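Flavodoxin (Streptococcus pneumoniae serotype 4, PDB 5LJL) binds FMN and probably serves as a low-potential electron donor to a number of redox enzymes. Local coordinates at residues 40-43 / 44-48; 122-125 / 126-130. All blocks are in the same frame, centred on the assembly; numbering follows the deposited sequence.

How the interactions relate
The two interactions lie in one doubly wound alpha/beta flavodoxin fold, on opposite sides of the chain's centre. Their centres are 25 Å apart and their nearest atoms about 15 Å, so they do not touch. Interaction 1 belongs to the connection that leaves edge strand 33-38, and interaction 2 to the end of the other edge strand, 116-125. In flavodoxins FMN binds in loops at the C-terminal ends of the strands. Interaction 2 lies at such an end, with Ser-127 against Asn-15 of the probable phosphate-binding loop. Interaction 1 also starts just beyond a C-terminal strand end, but its chain turns back over strand 4-9 and helix 67-77.

Interaction 1: 40-43 / 44-48; sequences TTVD and ASDFL
The crossover connection between parallel strands 33-38 and 52-56 of the flavodoxin fold, which passes strand 4-9, contains a helical turn in which Asp-43 and Asp-46 are joined by one backbone bond and one weak side-chain bond. The backbone evidence is an i to i+3 bond: Asp-46 N donates to Asp-43 O at 3.0 Å, and its N-H...O angle is 154°. Phe-47 N to Ala-44 O and Leu-48 N to Ser-45 O repeat this spacing, and residues 44-48 all have helical backbone angles.

The second bond runs the other way. Asp-46 CG lies beside its own backbone N (chi1 -56°), which folds the carboxylate back over the start of the turn, and Asp-46 OD1 accepts a weak bond from Asp-43 N at 3.3 Å. This is a bond of the kind seen in a capping box, from the side chain of residue i+3 back to the N-H of residue i. The returning carboxylate also packs tightly, with Asp-46 CG 3.2 Å from Asp-43 O, and its OD1 rests 3.6 Å from Val-42 CB. In one of the two deposited conformers of Asp-43, its OD2 comes 4.3 Å from Asp-46 OD2, and a water that donates to Asp-46 OD2 at 2.7 Å can also donate to it, which would probably ease the repulsion between the like charges.

Beneath the turn, Val-42 and Phe-47 both rest on Val-8 of strand 4-9, while Asp-46 and Phe-47 touch Lys-6. Ala-44 is buried against Phe-72, Asp-75 and Leu-76 of helix 67-77, and Phe-47 also meets Leu-76, so the turn is packed against both the sheet and this helix.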
loop_
_atom_site.group_PDB
_atom_site.type_symbol
_atom_site.label_atom_id
_atom_site.label_comp_id
_atom_site.label_asym_id
_atom_site.label_seq_id
_atom_site.Cartn_x
_atom_site.Cartn_y
_atom_site.Cartn_z
ATOM N N THR A 40 9.429 7.935 4.235
ATOM C CA THR A 40 10.719 8.576 4.592
ATOM C C THR A 40 11.400 7.914 5.785
ATOM O O THR A 40 12.474 8.333 6.149
ATOM C CB THR A 40 10.630 10.069 5.034
ATOM O OG1 THR A 40 9.307 10.561 4.874
ATOM C CG2 THR A 40 11.602 10.922 4.243
ATOM N N THR A 41 10.775 6.947 6.451
ATOM C CA THR A 41 11.344 6.418 7.685
ATOM C C THR A 41 11.750 4.936 7.595
ATOM O O THR A 41 12.107 4.346 8.614
ATOM C CB THR A 41 10.400 6.634 8.887
ATOM O OG1 THR A 41 9.209 5.798 8.727
ATOM C CG2 THR A 41 10.022 8.112 9.067
ATOM N N VAL A 42 11.583 4.325 6.408
ATOM C CA VAL A 42 11.955 2.925 6.247
ATOM C C VAL A 42 12.723 2.750 4.935
ATOM O O VAL A 42 12.799 3.680 4.125
ATOM C CB VAL A 42 10.701 2.010 6.250
ATOM C CG1 VAL A 42 10.017 2.040 7.583
ATOM C CG2 VAL A 42 9.750 2.438 5.148
ATOM N N ASP A 43 13.260 1.548 4.739
ATOM C CA ASP A 43 13.896 1.169 3.467
ATOM C C ASP A 43 13.014 0.195 2.738
ATOM O O ASP A 43 12.407 -0.668 3.384
ATOM C CB ASP A 43 15.251 0.524 3.737
ATOM C CG ASP A 43 16.272 1.527 4.247
ATOM O OD1 ASP A 43 16.503 2.519 3.533
ATOM O OD2 ASP A 43 16.818 1.321 5.365
ATOM N N ALA A 44 12.939 0.316 1.420
ATOM C CA ALA A 44 12.144 -0.684 0.634
ATOM C C ALA A 44 12.592 -2.113 0.983
ATOM O O ALA A 44 11.770 -3.058 1.086
ATOM C CB ALA A 44 12.231 -0.410 -0.868
ATOM N N SER A 45 13.901 -2.321 1.180
ATOM C CA SER A 45 14.429 -3.645 1.481
ATOM C C SER A 45 13.910 -4.286 2.765
ATOM O O SER A 45 14.007 -5.537 2.944
ATOM C CB SER A 45 15.980 -3.640 1.431
ATOM O OG SER A 45 16.485 -2.791 2.428
ATOM N N ASP A 46 13.322 -3.507 3.661
ATOM C CA ASP A 46 12.688 -4.044 4.851
ATOM C C ASP A 46 11.595 -5.031 4.476
ATOM O O ASP A 46 11.292 -5.926 5.261
ATOM C CB ASP A 46 12.112 -3.002 5.790
ATOM C CG ASP A 46 13.112 -1.965 6.243
ATOM O OD1 ASP A 46 12.598 -0.968 6.787
ATOM O OD2 ASP A 46 14.349 -2.154 6.089
ATOM N N PHE A 47 11.026 -4.886 3.287
ATOM C CA PHE A 47 10.039 -5.884 2.769
ATOM C C PHE A 47 10.540 -7.332 2.731
ATOM O O PHE A 47 9.691 -8.271 2.831
ATOM C CB PHE A 47 9.516 -5.457 1.386
ATOM C CG PHE A 47 8.506 -4.279 1.412
ATOM C CD1 PHE A 47 7.615 -4.066 2.463
ATOM C CD2 PHE A 47 8.374 -3.460 0.257
ATOM C CE1 PHE A 47 6.686 -3.017 2.413
ATOM C CE2 PHE A 47 7.394 -2.412 0.204
ATOM C CZ PHE A 47 6.567 -2.238 1.297
ATOM N N LEU A 48 11.855 -7.524 2.548
ATOM C CA LEU A 48 12.391 -8.921 2.610
ATOM C C LEU A 48 12.043 -9.656 3.870
ATOM O O LEU A 48 11.958 -10.887 3.847
ATOM C CB LEU A 48 13.894 -8.961 2.371
ATOM C CG LEU A 48 14.314 -8.504 0.956
ATOM C CD1 LEU A 48 15.788 -8.116 0.821
ATOM C CD2 LEU A 48 13.865 -9.514 -0.094
HETATM O O HOH W 1 16.269 -0.954 7.589
#

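Interaction 2: 122-125 / 126-130; sequences VKVD and LSAEE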
loop_
_atom_site.group_PDB
_atom_site.type_symbol
_atom_site.label_atom_id
_atom_site.label_comp_id
_atom_site.label_asym_id
_atom_site.label_seq_id
_atom_site.Cartn_x
_atom_site.Cartn_y
_atom_site.Cartn_z
ATOM N N VAL A 122 -7.224 -0.979 -3.948
ATOM C CA VAL A 122 -8.349 -0.168 -3.460
ATOM C C VAL A 122 -7.989 1.292 -3.669
ATOM O O VAL A 122 -7.068 1.770 -3.013
ATOM C CB VAL A 122 -8.654 -0.466 -1.965
ATOM C CG1 VAL A 122 -9.897 0.339 -1.521
ATOM C CG2 VAL A 122 -8.885 -1.993 -1.755
ATOM N N LYS A 123 -8.808 2.001 -4.436
ATOM C CA LYS A 123 -8.631 3.438 -4.738
ATOM C C LYS A 123 -9.824 4.194 -4.115
ATOM O O LYS A 123 -10.975 3.741 -4.242
ATOM C CB LYS A 123 -8.609 3.678 -6.236
ATOM C CG LYS A 123 -7.424 3.028 -6.918
ATOM C CD LYS A 123 -7.683 3.028 -8.406
ATOM C CE LYS A 123 -6.411 2.626 -9.146
ATOM N NZ LYS A 123 -6.683 2.286 -10.576
ATOM N N VAL A 124 -9.504 5.215 -3.313
ATOM C CA VAL A 124 -10.477 5.966 -2.510
ATOM C C VAL A 124 -10.446 7.419 -3.010
ATOM O O VAL A 124 -9.396 8.027 -3.185
ATOM C CB VAL A 124 -10.103 5.937 -1.035
ATOM C CG1 VAL A 124 -10.986 6.860 -0.181
ATOM C CG2 VAL A 124 -10.066 4.471 -0.505
ATOM N N ASP A 125 -11.619 7.983 -3.231
ATOM C CA ASP A 125 -11.703 9.416 -3.631
ATOM C C ASP A 125 -11.588 10.269 -2.380
ATOM O O ASP A 125 -12.473 10.213 -1.512
ATOM C CB ASP A 125 -13.055 9.655 -4.327
ATOM C CG ASP A 125 -13.019 10.896 -5.285
ATOM O OD1 ASP A 125 -13.901 10.992 -6.128
ATOM O OD2 ASP A 125 -12.101 11.708 -5.245
ATOM N N LEU A 126 -10.477 11.009 -2.233
ATOM C CA LEU A 126 -10.314 11.874 -1.064
ATOM C C LEU A 126 -10.497 11.126 0.255
ATOM O O LEU A 126 -9.774 10.072 0.481
ATOM C CB LEU A 126 -11.197 13.148 -1.207
ATOM C CG LEU A 126 -10.795 14.047 -2.349
ATOM C CD1 LEU A 126 -11.753 15.246 -2.520
ATOM C CD2 LEU A 126 -9.384 14.495 -2.246
ATOM N N SER A 127 -11.363 11.580 1.174
ATOM C CA SER A 127 -11.361 10.901 2.499
ATOM C C SER A 127 -12.220 9.652 2.409
ATOM O O SER A 127 -13.098 9.569 1.593
ATOM C CB SER A 127 -11.869 11.784 3.631
ATOM O OG SER A 127 -13.193 12.185 3.314
ATOM N N ALA A 128 -11.904 8.681 3.254
ATOM C CA ALA A 128 -12.642 7.404 3.279
ATOM C C ALA A 128 -13.982 7.568 3.956
ATOM O O ALA A 128 -14.044 8.130 5.058
ATOM C CB ALA A 128 -11.838 6.362 4.020
ATOM N N GLU A 129 -15.025 7.065 3.311
ATOM C CA GLU A 129 -16.366 6.946 3.886
ATOM C C GLU A 129 -16.522 5.489 4.264
ATOM O O GLU A 129 -15.627 4.666 4.012
ATOM C CB GLU A 129 -17.393 7.357 2.909
ATOM C CG GLU A 129 -17.300 8.854 2.574
ATOM C CD GLU A 129 -18.618 9.482 2.745
ATOM O OE1 GLU A 129 -19.472 9.093 1.892
ATOM O OE2 GLU A 129 -18.844 10.217 3.762
ATOM N N GLU A 130 -17.634 5.135 4.925
ATOM C CA GLU A 130 -17.801 3.767 5.400
ATOM C C GLU A 130 -17.764 2.732 4.242
ATOM O O GLU A 130 -17.222 1.656 4.456
ATOM C CB GLU A 130 -19.065 3.681 6.267
ATOM C CG GLU A 130 -19.004 4.593 7.484
ATOM C CD GLU A 130 -18.488 3.935 8.725
ATOM O OE1 GLU A 130 -19.304 3.426 9.526
ATOM O OE2 GLU A 130 -17.304 3.925 8.955
#
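Val-124, Asp-125 and Leu-126 make the bend by which edge strand 116-125 of the flavodoxin fold turns off toward helix 130-146. The evidence for the bend is the backbone of Leu-126, whose phi of 54° is positive and unusual for a residue other than glycine. That phi brings Leu-126 CB close to the preceding peptide, 3.2 Å from Asp-125 O.

Inside the bend a methyl meets the returning backbone. With CG1 of Val-124 extended away from its own backbone N (chi1 172°), this methyl lies 3.5 Å from Leu-126 O and 3.9 Å from Ala-128 CA, and has an apolar partner in Ala-128 CB at 4.3 Å. Val-124 also touches Ile-19 of helix 15-29 and Asp-132 of helix 130-146, and is buried there.

Strand 85-92 supplies hydrogen bonds to the bend: Leu-126 O is hydrogen-bonded to Ser-91 OG, and the backbones of Val-124 and Leu-126 both bond to Gly-92. On the outer side, the Asp-125 and Leu-126 side chains run alongside each other in the same direction, with Asp-125 OD2 3.9 Å from Leu-126 CG.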